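Local coordinates for protein polyphosphate kinase (Porphyromonas gingivalis, PDB 2O8R) that probably catalyses the reversible transfer of the terminal phosphate of ATP to a long-chain polyphosphate, at residues 137-142 against 210-215; 522-527 against 552-557; 529-534 against 561-566. The protein carries 3 engineered substitutions. All blocks are in the same frame, centred on the assembly; numbering follows the deposited sequence.

In the fold
Following the chain from the N terminus, contact 1 comes first. It closes a loop of 67 residues, rich in strand, within the middle domain, and brings the last part of helix 125-139 onto the short helix 209-214. Contacts 2 and 3 lie on the other side of the chain's centre, about 61 and 67 Å from contact 1 between centres. Both belong to C-terminal domain 2 of the PLD clan, and their segments alternate along the chain, so the two loops cross. Contact 2 pairs helix 516-532 with helix 549-560. Contact 3 joins the end of helix 516-532 to the turn leading into strand 564-569. Their centres are about 9 Å apart, and Glu527 O touches Val563 CG2.

Contact 1: 137-142 against 210-215; sequences EEIFPL and EDIIKE
Ile139 carries the whole contact for 137-142 and reaches two neighbouring residues, Ile212 and Ile213. It lies in the last part of helix 125-139, in a wider pi-type turn. Its CB faces the other segment, and each branch of the side chain finds its own isoleucine. The longer branch is extended, with CD1 anti to CA (chi2 -177°). This carries Ile139 CD1 to 3.6 Å from the CG2 methyl of Ile212. The same Ile139 CD1 lies 3.9 Å from Ile212 CB. The shorter branch, Ile139 CG2, meets the ethyl arm of Ile213 along its length, 3.7 Å from Ile213 CG1 and 3.8 Å from Ile213 CD1. Ile213 starts off to one side, but its outer end swings nearer to Ile139. The contact is helix-on-helix packing in the PHP14-like middle domain, with the last part of helix 125-139 set against the short helix 209-214. Ile213 also touches Leu164 on strand 163-169, and so links the pair to the mixed sheet of this domain. Ile139, Ile212 and Ile213 are all buried, and they meet through carbon atoms alone. Past Ile139 the chain winds into a 3-10 segment, where Phe140 and Pro141 pack on Phe156 of the second subunit. Leu142 follows, with its N bonded to Ile139 O at 2.7 Å.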
# COMPACT_ATOMS: atom_id res chain seq x y z
N GLU A 137 -18.94 17.92 9.75
CA GLU A 137 -18.55 16.68 10.41
C GLU A 137 -17.31 16.02 9.83
O GLU A 137 -16.59 15.33 10.54
CB GLU A 137 -19.70 15.67 10.41
CG GLU A 137 -20.96 16.08 11.14
CD GLU A 137 -22.07 15.04 11.00
OE1 GLU A 137 -21.91 14.09 10.19
OE2 GLU A 137 -23.10 15.17 11.70
N GLU A 138 -17.07 16.21 8.53
CA GLU A 138 -16.02 15.45 7.84
C GLU A 138 -14.80 16.25 7.36
O GLU A 138 -13.67 15.78 7.49
CB GLU A 138 -16.62 14.68 6.66
CG GLU A 138 -17.72 13.71 7.05
CD GLU A 138 -17.22 12.32 7.35
OE1 GLU A 138 -15.98 12.13 7.43
OE2 GLU A 138 -18.05 11.40 7.50
N ILE A 139 -15.02 17.42 6.77
CA ILE A 139 -13.91 18.23 6.29
C ILE A 139 -13.24 19.04 7.40
O ILE A 139 -12.04 18.93 7.63
CB ILE A 139 -14.34 19.23 5.20
CG1 ILE A 139 -14.92 18.49 4.00
CG2 ILE A 139 -13.16 20.09 4.79
CD1 ILE A 139 -15.28 19.40 2.87
N PHE A 140 -14.04 19.85 8.08
CA PHE A 140 -13.53 20.78 9.08
C PHE A 140 -12.53 20.17 10.06
O PHE A 140 -11.46 20.74 10.26
CB PHE A 140 -14.68 21.48 9.83
CG PHE A 140 -14.22 22.54 10.78
CD1 PHE A 140 -14.01 23.83 10.34
CD2 PHE A 140 -14.01 22.23 12.12
CE1 PHE A 140 -13.58 24.82 11.22
CE2 PHE A 140 -13.58 23.20 13.00
CZ PHE A 140 -13.37 24.51 12.55
N PRO A 141 -12.85 19.00 10.65
CA PRO A 141 -11.86 18.39 11.57
C PRO A 141 -10.49 18.10 10.94
O PRO A 141 -9.54 17.83 11.66
CB PRO A 141 -12.51 17.07 11.99
CG PRO A 141 -13.97 17.23 11.68
CD PRO A 141 -14.09 18.21 10.57
N LEU A 142 -10.39 18.15 9.61
CA LEU A 142 -9.15 17.85 8.92
C LEU A 142 -8.45 19.12 8.41
O LEU A 142 -7.46 19.07 7.68
CB LEU A 142 -9.42 16.87 7.77
CG LEU A 142 -10.00 15.47 8.07
CD1 LEU A 142 -10.04 14.63 6.80
CD2 LEU A 142 -9.19 14.75 9.13
N GLU A 210 -12.23 21.17 -2.70
CA GLU A 210 -11.85 22.57 -2.44
C GLU A 210 -12.99 23.54 -2.66
O GLU A 210 -13.02 24.60 -2.05
CB GLU A 210 -10.60 23.00 -3.23
CG GLU A 210 -10.78 23.13 -4.75
CD GLU A 210 -10.47 21.84 -5.50
OE1 GLU A 210 -10.67 20.74 -4.95
OE2 GLU A 210 -10.02 21.93 -6.67
N ASP A 211 -13.93 23.17 -3.53
CA ASP A 211 -15.13 23.97 -3.72
C ASP A 211 -15.98 23.99 -2.45
O ASP A 211 -16.39 25.05 -1.99
CB ASP A 211 -15.93 23.45 -4.93
CG ASP A 211 -15.40 23.98 -6.26
OD1 ASP A 211 -14.56 24.90 -6.26
OD2 ASP A 211 -15.83 23.48 -7.31
N ILE A 212 -16.21 22.83 -1.85
CA ILE A 212 -16.93 22.74 -0.60
C ILE A 212 -16.30 23.63 0.46
O ILE A 212 -17.00 24.40 1.12
CB ILE A 212 -17.04 21.30 -0.07
CG1 ILE A 212 -17.64 20.39 -1.16
CG2 ILE A 212 -17.87 21.29 1.25
CD1 ILE A 212 -17.39 18.90 -0.91
N ILE A 213 -14.99 23.53 0.60
CA ILE A 213 -14.27 24.36 1.56
C ILE A 213 -14.53 25.86 1.30
O ILE A 213 -14.91 26.60 2.20
CB ILE A 213 -12.76 24.03 1.60
CG1 ILE A 213 -12.56 22.62 2.17
CG2 ILE A 213 -12.02 25.06 2.44
CD1 ILE A 213 -11.10 22.21 2.36
N LYS A 214 -14.38 26.28 0.05
CA LYS A 214 -14.66 27.65 -0.36
C LYS A 214 -16.04 28.15 0.09
O LYS A 214 -16.19 29.30 0.50
CB LYS A 214 -14.53 27.77 -1.88
CG LYS A 214 -13.09 27.68 -2.42
CD LYS A 214 -13.08 28.00 -3.91
CE LYS A 214 -11.75 28.49 -4.39
NZ LYS A 214 -11.86 28.87 -5.81
N GLU A 215 -17.03 27.27 0.04
CA GLU A 215 -18.40 27.62 0.33
C GLU A 215 -18.67 27.74 1.85
O GLU A 215 -19.74 28.15 2.28
CB GLU A 215 -19.32 26.57 -0.31
CG GLU A 215 -20.80 26.93 -0.43
CD GLU A 215 -21.04 28.26 -1.12
OE1 GLU A 215 -20.26 28.64 -2.02
OE2 GLU A 215 -22.03 28.93 -0.75

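Contact 2: 522-527 against 552-557; sequences NLIERE and ITQLYR
Arg557 and Glu525 form a salt bridge between the two helices. Arg557 NH2 donates to Glu525 OE2 at 2.6 Å, with an N-H...O angle of 148°. The bond uses the syn lone pair of OE2 and lies in the guanidinium plane. The carboxylate and guanidinium are nearly coplanar, but the pairing runs through one oxygen, since Glu525 OE1 stays 4.0 Å from Arg557 NH2. Glu525 leaves its helix to one side, and the bend at its second torsion (chi2 -55°) brings the carboxylate round to the arginine. The Arg557 chain is itself bent, at chi3. The two helices run side by side, with axes 10.4 Å apart at closest and only 11° between their directions. They cover the same sheet in C-terminal domain 2, an alpha/beta domain of the PLD clan. Helix 549-560 is the crossover of a beta-alpha-beta unit between parallel strands 538-543 and 564-569. Inward from the salt bridge, the CB of Gln554 points toward helix 516-532, and its extended chain leaves Gln554 OE1 3.9 Å from Ile524 CD1. The two side chains cross at about a right angle. Gln554 OE1 also has a weak hydrogen bond from Thr521 OG1. Nearer the sheet, Ile524 CD1 meets Leu555 CD2 at 4.2 Å. Met539 of strand 538-543 touches both Ile524 and Leu555.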
# COMPACT_ATOMS: atom_id res chain seq x y z
N ASN A 522 26.98 -2.22 -37.35
CA ASN A 522 27.12 -3.21 -38.41
C ASN A 522 25.83 -3.44 -39.17
O ASN A 522 25.82 -3.38 -40.40
CB ASN A 522 27.63 -4.52 -37.83
CG ASN A 522 28.94 -4.36 -37.11
OD1 ASN A 522 29.71 -3.43 -37.38
ND2 ASN A 522 29.20 -5.25 -36.16
N LEU A 523 24.75 -3.70 -38.43
CA LEU A 523 23.41 -3.90 -39.00
C LEU A 523 22.95 -2.74 -39.90
O LEU A 523 22.43 -2.97 -41.00
CB LEU A 523 22.39 -4.13 -37.88
CG LEU A 523 22.44 -5.43 -37.08
CD1 LEU A 523 21.83 -5.26 -35.69
CD2 LEU A 523 21.74 -6.57 -37.82
N ILE A 524 23.13 -1.49 -39.44
CA ILE A 524 22.74 -0.33 -40.24
C ILE A 524 23.62 -0.20 -41.47
O ILE A 524 23.13 0.06 -42.57
CB ILE A 524 22.82 0.99 -39.44
CG1 ILE A 524 21.80 0.98 -38.30
CG2 ILE A 524 22.57 2.17 -40.37
CD1 ILE A 524 21.95 2.12 -37.31
N GLU A 525 24.93 -0.38 -41.26
CA GLU A 525 25.90 -0.31 -42.33
C GLU A 525 25.59 -1.32 -43.43
O GLU A 525 25.64 -0.99 -44.62
CB GLU A 525 27.31 -0.56 -41.81
CG GLU A 525 27.99 0.65 -41.20
CD GLU A 525 28.04 1.85 -42.12
OE1 GLU A 525 27.97 1.70 -43.36
OE2 GLU A 525 28.17 2.97 -41.59
N ARG A 526 25.25 -2.54 -43.04
CA ARG A 526 24.93 -3.60 -43.99
C ARG A 526 23.82 -3.20 -44.95
O ARG A 526 23.85 -3.58 -46.13
CB ARG A 526 24.57 -4.89 -43.27
CG ARG A 526 24.15 -6.00 -44.21
CD ARG A 526 24.19 -7.33 -43.53
NE ARG A 526 23.16 -7.41 -42.50
CZ ARG A 526 22.82 -8.53 -41.88
NH1 ARG A 526 23.42 -9.67 -42.20
NH2 ARG A 526 21.87 -8.51 -40.95
N GLU A 527 22.85 -2.42 -44.46
CA GLU A 527 21.77 -1.92 -45.30
C GLU A 527 22.31 -0.88 -46.26
O GLU A 527 21.88 -0.84 -47.41
CB GLU A 527 20.62 -1.31 -44.48
CG GLU A 527 19.99 -2.24 -43.47
CD GLU A 527 19.16 -3.34 -44.10
OE1 GLU A 527 18.40 -3.04 -45.06
OE2 GLU A 527 19.27 -4.50 -43.63
N ILE A 552 21.52 8.61 -34.43
CA ILE A 552 20.69 9.44 -35.28
C ILE A 552 21.48 9.84 -36.52
O ILE A 552 20.96 9.79 -37.64
CB ILE A 552 20.12 10.65 -34.52
CG1 ILE A 552 19.15 10.18 -33.43
CG2 ILE A 552 19.37 11.56 -35.46
CD1 ILE A 552 18.47 11.28 -32.65
N THR A 553 22.75 10.18 -36.34
CA THR A 553 23.59 10.58 -37.46
C THR A 553 23.78 9.44 -38.46
O THR A 553 23.73 9.65 -39.67
CB THR A 553 24.97 11.13 -36.98
OG1 THR A 553 24.77 12.12 -35.97
CG2 THR A 553 25.70 11.76 -38.13
N GLN A 554 23.96 8.23 -37.95
CA GLN A 554 24.02 7.03 -38.79
C GLN A 554 22.73 6.86 -39.59
O GLN A 554 22.76 6.49 -40.77
CB GLN A 554 24.29 5.80 -37.92
CG GLN A 554 25.43 6.01 -36.94
CD GLN A 554 25.82 4.77 -36.16
OE1 GLN A 554 25.42 3.66 -36.50
NE2 GLN A 554 26.63 4.95 -35.13
N LEU A 555 21.59 7.14 -38.95
CA LEU A 555 20.31 7.00 -39.60
C LEU A 555 20.19 7.99 -40.74
O LEU A 555 19.76 7.62 -41.84
CB LEU A 555 19.17 7.18 -38.60
CG LEU A 555 19.08 6.13 -37.49
CD1 LEU A 555 18.07 6.56 -36.44
CD2 LEU A 555 18.75 4.75 -38.06
N TYR A 556 20.58 9.23 -40.47
CA TYR A 556 20.63 10.29 -41.48
C TYR A 556 21.51 9.88 -42.66
O TYR A 556 21.14 10.08 -43.82
CB TYR A 556 21.20 11.56 -40.88
CG TYR A 556 20.25 12.38 -40.04
CD1 TYR A 556 18.93 12.59 -40.43
CD2 TYR A 556 20.68 12.97 -38.85
CE1 TYR A 556 18.07 13.36 -39.66
CE2 TYR A 556 19.83 13.75 -38.08
CZ TYR A 556 18.53 13.93 -38.49
OH TYR A 556 17.70 14.69 -37.72
N ARG A 557 22.67 9.31 -42.35
CA ARG A 557 23.55 8.81 -43.40
C ARG A 557 22.94 7.64 -44.16
O ARG A 557 23.14 7.52 -45.37
CB ARG A 557 24.91 8.41 -42.84
CG ARG A 557 25.80 9.56 -42.38
CD ARG A 557 27.05 9.04 -41.68
NE ARG A 557 27.43 7.73 -42.22
CZ ARG A 557 27.55 6.61 -41.50
NH1 ARG A 557 27.36 6.62 -40.18
NH2 ARG A 557 27.88 5.49 -42.11

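Contact 3: 529-534 against 561-566; sequences ENVKRG and AGVEID
Val531, at the end of helix 516-532, packs against the turn that carries the chain from helix 549-560 into strand 564-569. This is the return half of a beta-alpha-beta crossover in C-terminal domain 2. Val531 points its CB at the turn, and its two methyls divide the work. Val531 CG1 lies 3.2 Å from the carbonyl oxygen Ala561 O. Val531 CG2 meets Val563 CG2 at 3.9 Å, the two side chains crossing obliquely, and lies 4.1 Å from Gly562 O. With CG1 anti to the backbone N of Val531 (chi1 175°), CG2 is left beside that nitrogen, on the Val563 side. Behind this first shell, Gly562 closes helix 549-560 with a Schellman motif, and its positive phi (87°) turns the chain toward the strand. Val563 is buried and also touches Ile528 of helix 516-532 and Met539 of strand 538-543. Further along, Glu564 has backbone hydrogen bonds with Gly537 and Met539, which tie strand 564-569 to strand 538-543 and the residue just before it. On the other segment Gly534 forms a second Schellman motif, with a weak bond from Gly534 N to Val531 O at 3.0 Å.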
# COMPACT_ATOMS: atom_id res chain seq x y z
N GLU A 529 25.38 -0.69 -47.52
CA GLU A 529 26.11 -1.48 -48.52
C GLU A 529 25.18 -2.06 -49.56
O GLU A 529 25.38 -1.87 -50.76
CB GLU A 529 26.87 -2.62 -47.85
CG GLU A 529 27.88 -2.17 -46.82
CD GLU A 529 28.14 -3.22 -45.76
OE1 GLU A 529 28.28 -4.41 -46.12
OE2 GLU A 529 28.19 -2.86 -44.56
N ASN A 530 24.15 -2.75 -49.09
CA ASN A 530 23.20 -3.43 -49.96
C ASN A 530 22.60 -2.51 -51.01
O ASN A 530 22.34 -2.94 -52.14
CB ASN A 530 22.09 -4.08 -49.12
CG ASN A 530 22.58 -5.28 -48.30
OD1 ASN A 530 21.80 -5.89 -47.57
ND2 ASN A 530 23.87 -5.60 -48.41
N VAL A 531 22.37 -1.25 -50.64
CA VAL A 531 21.85 -0.25 -51.57
C VAL A 531 22.89 0.10 -52.64
O VAL A 531 22.56 0.34 -53.81
CB VAL A 531 21.38 1.02 -50.84
CG1 VAL A 531 20.96 2.12 -51.83
CG2 VAL A 531 20.24 0.69 -49.91
N LYS A 532 24.15 0.10 -52.24
CA LYS A 532 25.24 0.32 -53.17
C LYS A 532 25.44 -0.89 -54.11
O LYS A 532 25.93 -0.74 -55.22
CB LYS A 532 26.52 0.68 -52.42
CG LYS A 532 26.39 1.97 -51.63
CD LYS A 532 27.61 2.24 -50.77
CE LYS A 532 27.52 3.60 -50.10
NZ LYS A 532 28.59 3.78 -49.08
N ARG A 533 25.02 -2.07 -53.66
CA ARG A 533 25.02 -3.24 -54.54
C ARG A 533 23.71 -3.30 -55.32
O ARG A 533 23.45 -4.26 -56.03
CB ARG A 533 25.17 -4.56 -53.76
CG ARG A 533 26.16 -4.56 -52.61
CD ARG A 533 27.60 -4.37 -53.06
NE ARG A 533 28.52 -4.62 -51.95
CZ ARG A 533 28.89 -3.70 -51.05
NH1 ARG A 533 28.43 -2.46 -51.12
NH2 ARG A 533 29.73 -4.04 -50.09
N GLY A 534 22.88 -2.27 -55.17
CA GLY A 534 21.63 -2.19 -55.92
C GLY A 534 20.50 -3.04 -55.39
O GLY A 534 19.54 -3.32 -56.12
N ALA A 561 22.04 7.71 -48.05
CA ALA A 561 22.54 6.60 -48.87
C ALA A 561 21.45 5.84 -49.62
O ALA A 561 21.73 4.83 -50.24
CB ALA A 561 23.30 5.62 -48.01
N GLY A 562 20.20 6.31 -49.54
CA GLY A 562 19.10 5.59 -50.17
C GLY A 562 18.44 4.49 -49.34
O GLY A 562 17.55 3.80 -49.84
N VAL A 563 18.86 4.32 -48.08
CA VAL A 563 18.16 3.39 -47.17
C VAL A 563 16.85 4.01 -46.66
O VAL A 563 16.85 5.13 -46.13
CB VAL A 563 19.04 2.93 -45.97
CG1 VAL A 563 18.32 1.87 -45.14
CG2 VAL A 563 20.42 2.40 -46.43
N GLU A 564 15.74 3.30 -46.84
CA GLU A 564 14.42 3.72 -46.35
C GLU A 564 14.18 3.31 -44.90
O GLU A 564 14.45 2.16 -44.50
CB GLU A 564 13.33 3.09 -47.20
CG GLU A 564 13.16 3.66 -48.57
CD GLU A 564 11.83 3.26 -49.19
OE1 GLU A 564 11.14 2.38 -48.62
OE2 GLU A 564 11.47 3.83 -50.24
N ILE A 565 13.65 4.24 -44.11
CA ILE A 565 13.48 4.01 -42.67
C ILE A 565 12.07 4.36 -42.14
O ILE A 565 11.59 5.49 -42.28
CB ILE A 565 14.55 4.76 -41.84
CG1 ILE A 565 15.94 4.64 -42.47
CG2 ILE A 565 14.57 4.24 -40.41
CD1 ILE A 565 17.01 5.49 -41.80
N ASP A 566 11.42 3.37 -41.51
CA ASP A 566 10.23 3.62 -40.71
C ASP A 566 10.55 3.59 -39.21
O ASP A 566 10.96 2.56 -38.67
CB ASP A 566 9.16 2.58 -41.01
CG ASP A 566 8.17 3.04 -42.03
OD1 ASP A 566 7.61 4.15 -41.88
OD2 ASP A 566 7.92 2.29 -42.99